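Local coordinates for CofB (PDB 5AX6), which is the minor pilin subunit of the CFA/III type IVb pilus of enterotoxigenic Escherichia coli, forming a homotrimer that probably takes part in pilus assembly, at the interface of chains A and B. Residues are numbered along the deposited sequence; one frame, centred on the assembly and turned at random. Chains: chain A/B, CofB.

The interface of chains A and B. Residues chain A 240; chain B 27, 29-31, 40, 254.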
ATOM      1  N   ARG A 240      -3.797 -14.144 -13.544  1.00 19.81           N
ATOM      2  CA  ARG A 240      -3.358 -14.052 -14.942  1.00 19.90           C
ATOM      3  C   ARG A 240      -4.065 -12.969 -15.782  1.00 20.74           C
ATOM      4  O   ARG A 240      -3.762 -12.810 -16.961  1.00 21.07           O
ATOM      5  CB  ARG A 240      -3.504 -15.428 -15.615  1.00 22.17           C
ATOM      6  CG  ARG A 240      -2.486 -16.455 -15.077  1.00 21.29           C
ATOM      7  CD  ARG A 240      -2.654 -17.850 -15.697  1.00 21.88           C
ATOM      8  NE  ARG A 240      -2.655 -17.813 -17.158  1.00 22.86           N
ATOM      9  CZ  ARG A 240      -1.574 -17.583 -17.899  1.00 26.52           C
ATOM     10  NH1 ARG A 240      -0.400 -17.367 -17.314  1.00 25.72           N
ATOM     11  NH2 ARG A 240      -1.667 -17.558 -19.220  1.00 23.45           N
TER
ATOM     12  N   GLU B  27      -7.402 -22.621 -17.676  1.00 18.03           N
ATOM     13  CA  GLU B  27      -6.655 -21.598 -18.410  1.00 20.79           C
ATOM     14  C   GLU B  27      -6.840 -21.770 -19.909  1.00 24.16           C
ATOM     15  O   GLU B  27      -6.223 -22.638 -20.515  1.00 23.16           O
ATOM     16  CB  GLU B  27      -5.157 -21.640 -18.051  1.00 18.12           C
ATOM     17  CG  GLU B  27      -4.881 -21.284 -16.608  1.00 23.58           C
ATOM     18  CD  GLU B  27      -3.406 -21.403 -16.215  1.00 26.89           C
ATOM     19  OE1 GLU B  27      -2.549 -21.603 -17.104  1.00 20.70           O
ATOM     20  OE2 GLU B  27      -3.114 -21.296 -15.004  1.00 22.35           O
ATOM     21  N   GLN B  29      -6.034 -19.445 -22.116  1.00 18.68           N
ATOM     22  CA  GLN B  29      -4.766 -18.916 -22.592  1.00 22.08           C
ATOM     23  C   GLN B  29      -3.677 -19.341 -21.612  1.00 24.53           C
ATOM     24  O   GLN B  29      -3.829 -19.160 -20.404  1.00 21.25           O
ATOM     25  CB  GLN B  29      -4.815 -17.390 -22.713  1.00 23.27           C
ATOM     26  CG  GLN B  29      -5.837 -16.877 -23.731  1.00 23.24           C
ATOM     27  CD  GLN B  29      -5.503 -17.272 -25.168  1.00 29.61           C
ATOM     28  OE1 GLN B  29      -6.180 -18.112 -25.774  1.00 36.57           O
ATOM     29  NE2 GLN B  29      -4.470 -16.657 -25.723  1.00 30.83           N
ATOM     30  N   ILE B  30      -2.592 -19.920 -22.116  1.00 21.05           N
ATOM     31  CA  ILE B  30      -1.534 -20.390 -21.221  1.00 18.76           C
ATOM     32  C   ILE B  30      -0.187 -19.805 -21.590  1.00 21.31           C
ATOM     33  O   ILE B  30       0.030 -19.416 -22.736  1.00 22.40           O
ATOM     34  CB  ILE B  30      -1.407 -21.936 -21.224  1.00 20.85           C
ATOM     35  CG1 ILE B  30      -1.148 -22.446 -22.638  1.00 19.15           C
ATOM     36  CG2 ILE B  30      -2.666 -22.561 -20.684  1.00 20.70           C
ATOM     37  CD1 ILE B  30      -0.857 -23.941 -22.696  1.00 23.65           C
ATOM     38  N   THR B  31       0.717 -19.763 -20.615  1.00 21.78           N
ATOM     39  CA  THR B  31       2.077 -19.299 -20.848  1.00 23.78           C
ATOM     40  C   THR B  31       2.997 -20.496 -21.109  1.00 20.39           C
ATOM     41  O   THR B  31       3.092 -21.401 -20.285  1.00 19.83           O
ATOM     42  CB  THR B  31       2.625 -18.485 -19.646  1.00 23.19           C
ATOM     43  OG1 THR B  31       1.734 -17.401 -19.346  1.00 26.44           O
ATOM     44  CG2 THR B  31       4.002 -17.917 -19.973  1.00 25.10           C
ATOM     45  N   GLU B  40       2.273 -16.304 -24.823  1.00 25.14           N
ATOM     46  CA  GLU B  40       0.905 -16.732 -24.560  1.00 22.44           C
ATOM     47  C   GLU B  40       0.370 -17.464 -25.767  1.00 26.03           C
ATOM     48  O   GLU B  40       0.453 -16.968 -26.893  1.00 26.56           O
ATOM     49  CB  GLU B  40      -0.015 -15.548 -24.238  1.00 31.32           C
ATOM     50  CG  GLU B  40       0.454 -14.676 -23.106  1.00 32.98           C
ATOM     51  CD  GLU B  40       0.541 -15.425 -21.802  1.00 37.14           C
ATOM     52  OE1 GLU B  40      -0.521 -15.834 -21.277  1.00 39.67           O
ATOM     53  OE2 GLU B  40       1.674 -15.607 -21.301  1.00 34.40           O
ATOM     54  N   MET B 254      -0.602  -6.057 -19.459  1.00 25.05           N
ATOM     55  CA  MET B 254      -0.406  -6.351 -18.041  1.00 25.81           C
ATOM     56  C   MET B 254       1.037  -6.032 -17.652  1.00 27.19           C
ATOM     57  O   MET B 254       1.825  -6.926 -17.321  1.00 27.12           O
ATOM     58  CB  MET B 254      -0.753  -7.814 -17.737  1.00 27.28           C
ATOM     59  CG  MET B 254      -0.703  -8.151 -16.264  1.00 31.41           C
ATOM     60  SD  MET B 254      -1.311  -9.810 -15.878  1.00 43.14           S
ATOM     61  CE  MET B 254      -0.542 -10.744 -17.193  1.00 32.92           C
TER
HETATM   62  O   HOH W   1      -5.121 -17.763 -18.342  1.00 28.27           O
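A:Arg240 lays its guanidinium against polar groups of chain B and shows how one such group can read several acceptors at once. NH1 of A:Arg240 points to the hydroxyl of B:Thr31, with OG1 2.9 Å away; this bond is fairly straight (159° at the hydrogen) and lies close to the guanidinium plane. OG1 of B:Thr31 in turn donates to OE2 of B:Glu40, on the syn side of the carboxylate, over 2.7 Å. The threonine thus relays the arginine to an acid that also meets it directly: the two long side chains arrive from opposite directions, and OE1 of B:Glu40 forms a salt bridge with NH2 of A:Arg240 at 2.9 Å, with a bent, weak hydrogen bond. NH2 of A:Arg240 also donates to the backbone O of B:Gln29, 2.9 Å away, from above the carbonyl plane. Water 1 joins that oxygen to NE of A:Arg240, 2.7 Å from the water; the in-plane partners, hydroxyl and water, should limit rotation of the guanidinium. The arginine chain bends at chi3 (53°), turning the guanidinium toward this strand pair. B:Glu27 crosses it at about a right angle, its carboxylate 19° from parallel to the guanidinium, in a looser salt bridge, OE1 of B:Glu27 to NE of A:Arg240 3.8 Å. Two acids so near would be expected to stabilise the positive charge. A:Arg240 lies in a loop after strand 220-227; its main polar partners belong to B strands 29-34 and 37-42 and the loop following B helix 4-25.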